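Local coordinates for hypothetical protein Lmaj011689 (Leishmania major, PDB 1YQF), which is of unknown function but is related in sequence to human p32 and probably belongs to the MAM33 family of mitochondrial proteins, at residues E74-Y80 against I94-Q100; N102-Q107 against I122-A128; V118-I122 against L159-M163. One frame throughout, in Å; residues are numbered along the deposited sequence.

Interaction 1: E74-Y80 against I94-Q100; sequences EDLVVRY and IFVYITQ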
loop_
_atom_site.group_PDB
_atom_site.type_symbol
_atom_site.label_atom_id
_atom_site.label_comp_id
_atom_site.label_asym_id
_atom_site.label_seq_id
_atom_site.Cartn_x
_atom_site.Cartn_y
_atom_site.Cartn_z
ATOM N N GLU A 74 -32.557 -3.245 1.129
ATOM C CA GLU A 74 -31.120 -2.976 1.130
ATOM C C GLU A 74 -30.390 -3.957 0.214
ATOM O O GLU A 74 -30.732 -5.133 0.165
ATOM C CB GLU A 74 -30.558 -3.113 2.549
ATOM C CG GLU A 74 -31.173 -2.176 3.578
ATOM C CD GLU A 74 -30.822 -2.556 5.005
ATOM O OE1 GLU A 74 -30.092 -3.551 5.200
ATOM O OE2 GLU A 74 -31.276 -1.858 5.934
ATOM N N ASP A 75 -29.380 -3.470 -0.501
ATOM C CA ASP A 75 -28.505 -4.329 -1.295
ATOM C C ASP A 75 -27.260 -4.669 -0.483
ATOM O O ASP A 75 -26.431 -3.803 -0.224
ATOM C CB ASP A 75 -28.109 -3.632 -2.596
ATOM C CG ASP A 75 -29.292 -3.398 -3.514
ATOM O OD1 ASP A 75 -30.369 -4.028 -3.406
ATOM O OD2 ASP A 75 -29.187 -2.539 -4.417
ATOM N N LEU A 76 -27.142 -5.931 -0.076
ATOM C CA LEU A 76 -25.998 -6.385 0.712
ATOM C C LEU A 76 -24.941 -7.039 -0.174
ATOM O O LEU A 76 -25.266 -7.769 -1.106
ATOM C CB LEU A 76 -26.437 -7.367 1.798
ATOM C CG LEU A 76 -27.592 -6.935 2.707
ATOM C CD1 LEU A 76 -27.961 -8.068 3.653
ATOM C CD2 LEU A 76 -27.240 -5.688 3.493
ATOM N N VAL A 77 -23.676 -6.760 0.122
ATOM C CA VAL A 77 -22.556 -7.400 -0.561
ATOM C C VAL A 77 -21.476 -7.734 0.462
ATOM O O VAL A 77 -21.033 -6.865 1.198
ATOM C CB VAL A 77 -21.956 -6.493 -1.656
ATOM C CG1 VAL A 77 -20.755 -7.160 -2.315
ATOM C CG2 VAL A 77 -23.004 -6.148 -2.713
ATOM N N VAL A 78 -21.064 -8.996 0.507
ATOM C CA VAL A 78 -19.942 -9.420 1.337
ATOM C C VAL A 78 -18.820 -9.834 0.396
ATOM O O VAL A 78 -18.928 -10.829 -0.312
ATOM C CB VAL A 78 -20.315 -10.593 2.256
ATOM C CG1 VAL A 78 -19.114 -11.017 3.098
ATOM C CG2 VAL A 78 -21.491 -10.214 3.151
ATOM N N ARG A 79 -17.745 -9.057 0.396
ATOM C CA ARG A 79 -16.649 -9.241 -0.542
ATOM C C ARG A 79 -15.428 -9.813 0.156
ATOM O O ARG A 79 -15.068 -9.391 1.248
ATOM C CB ARG A 79 -16.304 -7.900 -1.187
ATOM C CG ARG A 79 -15.090 -7.930 -2.102
ATOM C CD ARG A 79 -14.938 -6.669 -2.919
ATOM N NE ARG A 79 -16.047 -6.473 -3.854
ATOM C CZ ARG A 79 -16.321 -5.329 -4.473
ATOM N NH1 ARG A 79 -15.572 -4.260 -4.261
ATOM N NH2 ARG A 79 -17.349 -5.247 -5.310
ATOM N N TYR A 80 -14.790 -10.778 -0.491
ATOM C CA TYR A 80 -13.569 -11.381 0.030
ATOM C C TYR A 80 -12.688 -11.878 -1.098
ATOM O O TYR A 80 -13.126 -11.993 -2.241
ATOM C CB TYR A 80 -13.898 -12.546 0.958
ATOM C CG TYR A 80 -14.644 -13.669 0.279
ATOM C CD1 TYR A 80 -16.001 -13.557 0.004
ATOM C CD2 TYR A 80 -13.994 -14.845 -0.089
ATOM C CE1 TYR A 80 -16.694 -14.582 -0.622
ATOM C CE2 TYR A 80 -14.681 -15.880 -0.713
ATOM C CZ TYR A 80 -16.031 -15.740 -0.975
ATOM O OH TYR A 80 -16.723 -16.754 -1.598
ATOM N N ILE A 94 -13.057 -9.667 5.352
ATOM C CA ILE A 94 -14.235 -9.449 4.513
ATOM C C ILE A 94 -14.681 -7.995 4.578
ATOM O O ILE A 94 -14.488 -7.313 5.583
ATOM C CB ILE A 94 -15.408 -10.389 4.902
ATOM C CG1 ILE A 94 -15.898 -10.112 6.327
ATOM C CG2 ILE A 94 -14.989 -11.843 4.755
ATOM C CD1 ILE A 94 -17.126 -10.927 6.726
ATOM N N PHE A 95 -15.285 -7.537 3.493
ATOM C CA PHE A 95 -15.798 -6.183 3.398
ATOM C C PHE A 95 -17.289 -6.277 3.138
ATOM O O PHE A 95 -17.709 -6.789 2.107
ATOM C CB PHE A 95 -15.055 -5.432 2.297
ATOM C CG PHE A 95 -13.580 -5.386 2.528
ATOM C CD1 PHE A 95 -12.764 -6.418 2.079
ATOM C CD2 PHE A 95 -13.011 -4.353 3.259
ATOM C CE1 PHE A 95 -11.398 -6.403 2.326
ATOM C CE2 PHE A 95 -11.650 -4.333 3.505
ATOM C CZ PHE A 95 -10.842 -5.358 3.038
ATOM N N VAL A 96 -18.076 -5.817 4.105
ATOM C CA VAL A 96 -19.529 -5.887 4.036
ATOM C C VAL A 96 -20.077 -4.536 3.590
ATOM O O VAL A 96 -19.825 -3.526 4.229
ATOM C CB VAL A 96 -20.137 -6.248 5.407
ATOM C CG1 VAL A 96 -21.648 -6.390 5.313
ATOM C CG2 VAL A 96 -19.524 -7.531 5.944
ATOM N N TYR A 97 -20.834 -4.525 2.499
ATOM C CA TYR A 97 -21.444 -3.304 1.993
ATOM C C TYR A 97 -22.960 -3.368 2.149
ATOM O O TYR A 97 -23.590 -4.359 1.793
ATOM C CB TYR A 97 -21.069 -3.080 0.527
ATOM C CG TYR A 97 -19.576 -3.053 0.281
ATOM C CD1 TYR A 97 -18.868 -4.233 0.066
ATOM C CD2 TYR A 97 -18.871 -1.853 0.266
ATOM C CE1 TYR A 97 -17.492 -4.220 -0.156
ATOM C CE2 TYR A 97 -17.494 -1.831 0.045
ATOM C CZ TYR A 97 -16.814 -3.021 -0.167
ATOM O OH TYR A 97 -15.458 -3.019 -0.396
ATOM N N ILE A 98 -23.536 -2.305 2.694
ATOM C CA ILE A 98 -24.980 -2.190 2.859
ATOM C C ILE A 98 -25.396 -0.920 2.133
ATOM O O ILE A 98 -25.094 0.178 2.583
ATOM C CB ILE A 98 -25.358 -2.122 4.361
ATOM C CG1 ILE A 98 -24.817 -3.351 5.099
ATOM C CG2 ILE A 98 -26.873 -2.025 4.531
ATOM C CD1 ILE A 98 -25.154 -3.398 6.577
ATOM N N THR A 99 -26.075 -1.079 1.002
ATOM C CA THR A 99 -26.459 0.051 0.165
ATOM C C THR A 99 -27.960 0.323 0.262
ATOM O O THR A 99 -28.781 -0.564 0.032
ATOM C CB THR A 99 -26.055 -0.222 -1.298
ATOM O OG1 THR A 99 -24.626 -0.226 -1.411
ATOM C CG2 THR A 99 -26.507 0.918 -2.222
ATOM N N GLN A 100 -28.305 1.560 0.598
ATOM C CA GLN A 100 -29.693 1.992 0.689
ATOM C C GLN A 100 -30.254 2.278 -0.699
ATOM O O GLN A 100 -29.519 2.289 -1.687
ATOM C CB GLN A 100 -29.805 3.251 1.554
ATOM C CG GLN A 100 -29.269 3.111 2.982
ATOM C CD GLN A 100 -30.079 2.158 3.854
ATOM O OE1 GLN A 100 -31.209 1.808 3.525
ATOM N NE2 GLN A 100 -29.496 1.741 4.969
HETATM O O HOH W 1 -29.665 -0.026 7.161
HETATM O O HOH W 2 -24.047 -2.878 -1.152
#
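The apolar centre of this pairing lies on the face that carries Leu76, Val78, Val96 and Ile98. Leu76 CD2 is 3.7 Å from Ile98 CG1. Val78 CG2 is 4.3 Å from Val96 CG2, and Val78 CG1 is 4.1 Å from Ile94 CD1. On the other face Val77 and Tyr97 stand side by side, with Val77 CB 4.1 Å from Tyr97 CB. The edge of the Tyr97 ring also meets the chain of Arg79, with Tyr97 CE1 4.0 Å from Arg79 CB.

The backbones are antiparallel. Three hydrogen-bonded pairs, Asp75 with Thr99, Val77 with Tyr97 and Arg79 with Phe95, alternate with two non-hydrogen-bonded pairs. Each hydrogen-bonded pair makes two bonds, such as Tyr97 N to Val77 O at 2.7 Å and Phe95 N to Arg79 O at 2.9 Å. The regular spacing puts apolar pairs opposite each other on one face.

Glu74, Gln100 and two waters make one polar end. One water donates to Glu74 OE2 at 2.7 Å and accepts from Gln100 NE2 at 2.8 Å; Glu74 also forms a salt bridge to Arg169. The other donates to Asp75 O at 2.7 Å and lies 2.7 Å from Thr99 OG1, which also hydrogen-bonds Thr105 OG1 of the next strand. Near the other end, Arg79 forms a salt bridge to Asp66.

The two strands form a beta hairpin within the six-stranded antiparallel sheet. Strand 64-71 continues the sheet beyond 74-80, and strand 105-113 continues it beyond 94-100. Helix 173-202 covers part of it, packing Leu175 on Val78 and Phe178 and Tyr182 on Tyr80.

Interaction 2: N102-Q107 against I122-A128; sequences NGQTMQ and IRFYDEA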
loop_
_atom_site.group_PDB
_atom_site.type_symbol
_atom_site.label_atom_id
_atom_site.label_comp_id
_atom_site.label_asym_id
_atom_site.label_seq_id
_atom_site.Cartn_x
_atom_site.Cartn_y
_atom_site.Cartn_z
ATOM N N ASN A 102 -31.358 5.098 -1.855
ATOM C CA ASN A 102 -30.774 6.346 -2.353
ATOM C C ASN A 102 -29.279 6.274 -2.720
ATOM O O ASN A 102 -28.712 7.260 -3.197
ATOM C CB ASN A 102 -31.021 7.480 -1.350
ATOM C CG ASN A 102 -30.089 7.429 -0.148
ATOM O OD1 ASN A 102 -29.639 6.360 0.270
ATOM N ND2 ASN A 102 -29.806 8.596 0.422
ATOM N N GLY A 103 -28.645 5.125 -2.482
ATOM C CA GLY A 103 -27.254 4.917 -2.865
ATOM C C GLY A 103 -26.249 4.984 -1.725
ATOM O O GLY A 103 -25.150 4.438 -1.838
ATOM N N GLN A 104 -26.616 5.657 -0.633
ATOM C CA GLN A 104 -25.762 5.757 0.551
ATOM C C GLN A 104 -25.364 4.359 1.032
ATOM O O GLN A 104 -26.219 3.485 1.145
ATOM C CB GLN A 104 -26.476 6.522 1.677
ATOM C CG GLN A 104 -25.567 7.470 2.465
ATOM C CD GLN A 104 -26.298 8.247 3.559
ATOM O OE1 GLN A 104 -25.681 9.038 4.275
ATOM N NE2 GLN A 104 -27.604 8.025 3.689
ATOM N N THR A 105 -24.076 4.161 1.318
ATOM C CA THR A 105 -23.530 2.821 1.567
ATOM C C THR A 105 -22.636 2.738 2.803
ATOM O O THR A 105 -21.680 3.490 2.940
ATOM C CB THR A 105 -22.706 2.349 0.342
ATOM O OG1 THR A 105 -23.572 2.152 -0.784
ATOM C CG2 THR A 105 -22.098 0.974 0.598
ATOM N N MET A 106 -22.934 1.784 3.677
ATOM C CA MET A 106 -22.075 1.473 4.811
ATOM C C MET A 106 -21.088 0.396 4.402
ATOM O O MET A 106 -21.458 -0.570 3.743
ATOM C CB MET A 106 -22.895 0.949 5.986
ATOM C CG MET A 106 -22.052 0.663 7.239
ATOM S SD MET A 106 -22.878 -0.397 8.419
ATOM C CE MET A 106 -24.007 0.734 9.151
ATOM N N GLN A 107 -19.841 0.553 4.827
ATOM C CA GLN A 107 -18.819 -0.467 4.649
ATOM C C GLN A 107 -18.325 -0.900 6.024
ATOM O O GLN A 107 -17.851 -0.074 6.799
ATOM C CB GLN A 107 -17.652 0.082 3.823
ATOM C CG GLN A 107 -16.569 -0.947 3.520
ATOM C CD GLN A 107 -15.310 -0.332 2.932
ATOM O OE1 GLN A 107 -15.376 0.465 1.996
ATOM N NE2 GLN A 107 -14.163 -0.708 3.476
ATOM N N ILE A 122 -15.915 0.832 10.439
ATOM C CA ILE A 122 -17.224 1.178 9.886
ATOM C C ILE A 122 -17.146 2.581 9.303
ATOM O O ILE A 122 -16.751 3.522 9.991
ATOM C CB ILE A 122 -18.310 1.172 10.972
ATOM C CG1 ILE A 122 -18.341 -0.166 11.709
ATOM C CG2 ILE A 122 -19.680 1.478 10.349
ATOM C CD1 ILE A 122 -19.220 -0.138 12.921
ATOM N N ARG A 123 -17.542 2.717 8.044
ATOM C CA ARG A 123 -17.500 3.996 7.351
ATOM C C ARG A 123 -18.645 4.087 6.350
ATOM O O ARG A 123 -19.236 3.076 6.000
ATOM C CB ARG A 123 -16.163 4.126 6.631
ATOM C CG ARG A 123 -15.995 3.130 5.498
ATOM C CD ARG A 123 -14.643 3.168 4.869
ATOM N NE ARG A 123 -14.412 4.457 4.227
ATOM C CZ ARG A 123 -13.307 4.785 3.572
ATOM N NH1 ARG A 123 -12.305 3.923 3.460
ATOM N NH2 ARG A 123 -13.204 5.981 3.015
ATOM N N PHE A 124 -18.942 5.292 5.879
ATOM C CA PHE A 124 -20.045 5.512 4.947
ATOM C C PHE A 124 -19.603 6.262 3.696
ATOM O O PHE A 124 -18.610 6.986 3.718
ATOM C CB PHE A 124 -21.155 6.300 5.625
ATOM C CG PHE A 124 -21.816 5.572 6.750
ATOM C CD1 PHE A 124 -22.777 4.605 6.497
ATOM C CD2 PHE A 124 -21.488 5.861 8.068
ATOM C CE1 PHE A 124 -23.397 3.937 7.538
ATOM C CE2 PHE A 124 -22.103 5.196 9.108
ATOM C CZ PHE A 124 -23.060 4.233 8.845
ATOM N N TYR A 125 -20.365 6.078 2.617
ATOM C CA TYR A 125 -20.149 6.757 1.340
ATOM C C TYR A 125 -21.496 7.231 0.794
ATOM O O TYR A 125 -22.508 6.563 0.978
ATOM C CB TYR A 125 -19.532 5.816 0.305
ATOM C CG TYR A 125 -18.247 5.122 0.702
ATOM C CD1 TYR A 125 -17.009 5.701 0.441
ATOM C CD2 TYR A 125 -18.270 3.865 1.296
ATOM C CE1 TYR A 125 -15.829 5.053 0.787
ATOM C CE2 TYR A 125 -17.096 3.209 1.636
ATOM C CZ TYR A 125 -15.882 3.805 1.382
ATOM O OH TYR A 125 -14.723 3.142 1.727
ATOM N N ASP A 126 -21.504 8.364 0.093
ATOM C CA ASP A 126 -22.743 8.903 -0.472
ATOM C C ASP A 126 -23.292 8.028 -1.597
ATOM O O ASP A 126 -24.506 7.952 -1.779
ATOM C CB ASP A 126 -22.534 10.329 -0.986
ATOM C CG ASP A 126 -22.321 11.331 0.133
ATOM O OD1 ASP A 126 -22.777 11.177 1.290
ATOM O OD2 ASP A 126 -21.660 12.360 -0.112
ATOM N N GLU A 127 -22.404 7.369 -2.342
ATOM C CA GLU A 127 -22.820 6.542 -3.475
ATOM C C GLU A 127 -22.157 5.161 -3.503
ATOM O O GLU A 127 -21.005 4.987 -3.093
ATOM C CB GLU A 127 -22.579 7.284 -4.794
ATOM C CG GLU A 127 -21.128 7.614 -5.095
ATOM C CD GLU A 127 -20.971 8.445 -6.356
ATOM O OE1 GLU A 127 -21.584 9.533 -6.429
ATOM O OE2 GLU A 127 -20.239 8.008 -7.278
ATOM N N ALA A 128 -22.920 4.189 -3.999
ATOM C CA ALA A 128 -22.499 2.791 -4.088
ATOM C C ALA A 128 -21.221 2.552 -4.896
ATOM O O ALA A 128 -20.372 1.772 -4.475
ATOM C CB ALA A 128 -23.637 1.948 -4.663
#
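The backbones of the hydrogen-bonded pairs satisfy each other. Thr105 N donates to Tyr125 O at 2.9 Å, and Tyr125 N returns a bond to Thr105 O at 2.9 Å. Gln107 N reaches Arg123 O at 2.8 Å; Arg123 N reaches Gln107 O at 3.1 Å. Gln104 N is satisfied locally by Asn102 OD1 at 3.2 Å, an Asx turn. Thr105 OG1 donates to Gly103 O at 3.0 Å and also bonds Thr99. Gln107 OE1 accepts from Tyr125 OH at 2.8 Å, though that hydroxyl is less surely placed, and Gln107 NE2 bonds Asp109. Arg123 NH2 bonds the carbonyl of Arg142. Ile122 O takes a bond from Trp194 of a second subunit. Met106 CB lies 3.4 Å from Phe124 CE1 on the apolar face; Met106 SD, 5.3 Å from the Phe124 ring centroid, makes an oblique Met-aromatic contact. Phe124 also meets Trp194 and Phe201 of the second subunit. This is the open end of an antiparallel beta hairpin, whose second strand leads through N-cap Glu127 into helix 128-132.

Interaction 3: V118-I122 against L159-M163; sequences VLNNI and LNCVM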
loop_
_atom_site.group_PDB
_atom_site.type_symbol
_atom_site.label_atom_id
_atom_site.label_comp_id
_atom_site.label_asym_id
_atom_site.label_seq_id
_atom_site.Cartn_x
_atom_site.Cartn_y
_atom_site.Cartn_z
ATOM N N VAL A 118 -14.917 -10.411 14.015
ATOM C CA VAL A 118 -14.384 -9.248 14.711
ATOM C C VAL A 118 -14.507 -8.024 13.810
ATOM O O VAL A 118 -14.097 -8.041 12.654
ATOM C CB VAL A 118 -12.918 -9.445 15.135
ATOM C CG1 VAL A 118 -12.404 -8.217 15.883
ATOM C CG2 VAL A 118 -12.781 -10.689 16.017
ATOM N N LEU A 119 -15.084 -6.966 14.365
ATOM C CA LEU A 119 -15.343 -5.729 13.648
ATOM C C LEU A 119 -14.154 -4.793 13.779
ATOM O O LEU A 119 -13.723 -4.480 14.887
ATOM C CB LEU A 119 -16.586 -5.087 14.236
ATOM C CG LEU A 119 -17.196 -3.861 13.577
ATOM C CD1 LEU A 119 -17.534 -4.105 12.107
ATOM C CD2 LEU A 119 -18.433 -3.498 14.380
ATOM N N ASN A 120 -13.626 -4.342 12.646
ATOM C CA ASN A 120 -12.427 -3.506 12.631
ATOM C C ASN A 120 -12.620 -2.080 12.113
ATOM O O ASN A 120 -11.817 -1.208 12.426
ATOM C CB ASN A 120 -11.328 -4.205 11.829
ATOM C CG ASN A 120 -10.779 -5.427 12.543
ATOM O OD1 ASN A 120 -10.490 -5.385 13.740
ATOM N ND2 ASN A 120 -10.647 -6.525 11.814
ATOM N N ASN A 121 -13.667 -1.837 11.328
ATOM C CA ASN A 121 -13.926 -0.492 10.815
ATOM C C ASN A 121 -15.330 -0.347 10.252
ATOM O O ASN A 121 -15.859 -1.277 9.663
ATOM C CB ASN A 121 -12.908 -0.120 9.730
ATOM C CG ASN A 121 -12.833 1.381 9.491
ATOM O OD1 ASN A 121 -12.152 2.100 10.225
ATOM N ND2 ASN A 121 -13.552 1.861 8.475
ATOM N N ILE A 122 -15.915 0.832 10.439
ATOM C CA ILE A 122 -17.224 1.178 9.886
ATOM C C ILE A 122 -17.146 2.581 9.303
ATOM O O ILE A 122 -16.751 3.522 9.991
ATOM C CB ILE A 122 -18.310 1.172 10.972
ATOM C CG1 ILE A 122 -18.341 -0.166 11.709
ATOM C CG2 ILE A 122 -19.680 1.478 10.349
ATOM C CD1 ILE A 122 -19.220 -0.138 12.921
ATOM N N LEU A 159 -21.219 -0.628 19.715
ATOM C CA LEU A 159 -20.514 -1.606 18.888
ATOM C C LEU A 159 -21.196 -2.965 18.932
ATOM O O LEU A 159 -21.234 -3.678 17.934
ATOM C CB LEU A 159 -19.049 -1.735 19.317
ATOM C CG LEU A 159 -18.073 -2.148 18.212
ATOM C CD1 LEU A 159 -18.077 -1.164 17.053
ATOM C CD2 LEU A 159 -16.677 -2.279 18.773
ATOM N N ASN A 160 -21.745 -3.309 20.090
ATOM C CA ASN A 160 -22.502 -4.542 20.244
ATOM C C ASN A 160 -23.803 -4.503 19.441
ATOM O O ASN A 160 -24.229 -5.521 18.903
ATOM C CB ASN A 160 -22.790 -4.809 21.721
ATOM C CG ASN A 160 -23.285 -6.213 21.974
ATOM O OD1 ASN A 160 -22.712 -7.183 21.477
ATOM N ND2 ASN A 160 -24.354 -6.333 22.757
ATOM N N CYS A 161 -24.419 -3.325 19.352
ATOM C CA CYS A 161 -25.637 -3.148 18.564
ATOM C C CYS A 161 -25.350 -3.202 17.058
ATOM O O CYS A 161 -26.214 -3.602 16.279
ATOM C CB CYS A 161 -26.330 -1.830 18.928
ATOM S SG CYS A 161 -27.238 -1.875 20.498
ATOM N N VAL A 162 -24.143 -2.811 16.649
ATOM C CA VAL A 162 -23.747 -2.906 15.240
ATOM C C VAL A 162 -23.563 -4.369 14.853
ATOM O O VAL A 162 -23.971 -4.788 13.780
ATOM C CB VAL A 162 -22.433 -2.163 14.945
ATOM C CG1 VAL A 162 -22.002 -2.399 13.502
ATOM C CG2 VAL A 162 -22.580 -0.676 15.204
ATOM N N MET A 163 -22.928 -5.132 15.734
ATOM C CA MET A 163 -22.719 -6.562 15.529
ATOM C C MET A 163 -24.033 -7.309 15.385
ATOM O O MET A 163 -24.143 -8.227 14.572
ATOM C CB MET A 163 -21.937 -7.153 16.707
ATOM C CG MET A 163 -20.473 -6.768 16.737
ATOM S SD MET A 163 -19.674 -7.026 15.148
ATOM C CE MET A 163 -19.805 -8.829 14.973
#
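Leu119 has the most surface covered here, 76 Å², followed by Met163 with 40 Å² and Ile122 with 34 Å². Leu119 directs its CA-to-CB bond at the helix. Its CD2 lies 3.6 Å from Leu159 CD1 and 3.8 Å from Val162 CG1. One methyl group therefore meets two residues of the helix.

Met163 closes over the base of the same leucine. Its SD sits 3.8 Å from Leu119 CB. The bond from its CA to CB runs sideways, and all three chi angles are in the m well, so the thioether folds back to the strand.

Ile122 makes the second strand contact. Its CD1 is 3.6 Å from Val162 CG1 and a looser 4.4 Å from Leu159 CD1. Leu119 and Ile122 are three residues apart, so in a regular strand they would face opposite ways. Here both point at the helix. Between them Asn120 and Asn121 both face Asp109 in a classic beta bulge, which accounts for the shift. On the helix, Leu159, Val162 and Met163 line one side, in the i, i+3, i+4 pattern.

The segment axes run at 111° and come within 10.1 Å. The contact packs helix 156-168 on the last strand of the sheet. A second subunit adds Met198 to Ile122 and Leu27 to Val162, so the site lies beside a subunit interface.

All five contacts are between apolar side chains. The contact therefore rests on close apolar packing and the exclusion of water, with no polar bond between the segments.

The three interactions follow the same sheet. Interaction 1 closes before 2 and 3 open. Its centre is about 10 Å from that of interaction 2, and they touch because strands 92-99 and 105-113 are neighbours: Ile98 N is 2.9 Å from Met106 O, and Thr99 OG1 2.7 Å from Thr105 OG1. Interactions 2 and 3 cross along the chain and share Ile122 on strand 116-125, with centres about 16 Å apart. Interactions 1 and 3 do not touch, with nearest atoms about 7 Å apart. Together they run from mid-sheet to its last strand and helix 156-168. All three reach a second subunit, interaction 1 through Gln100 on its Phe201, so this region joins in assembly.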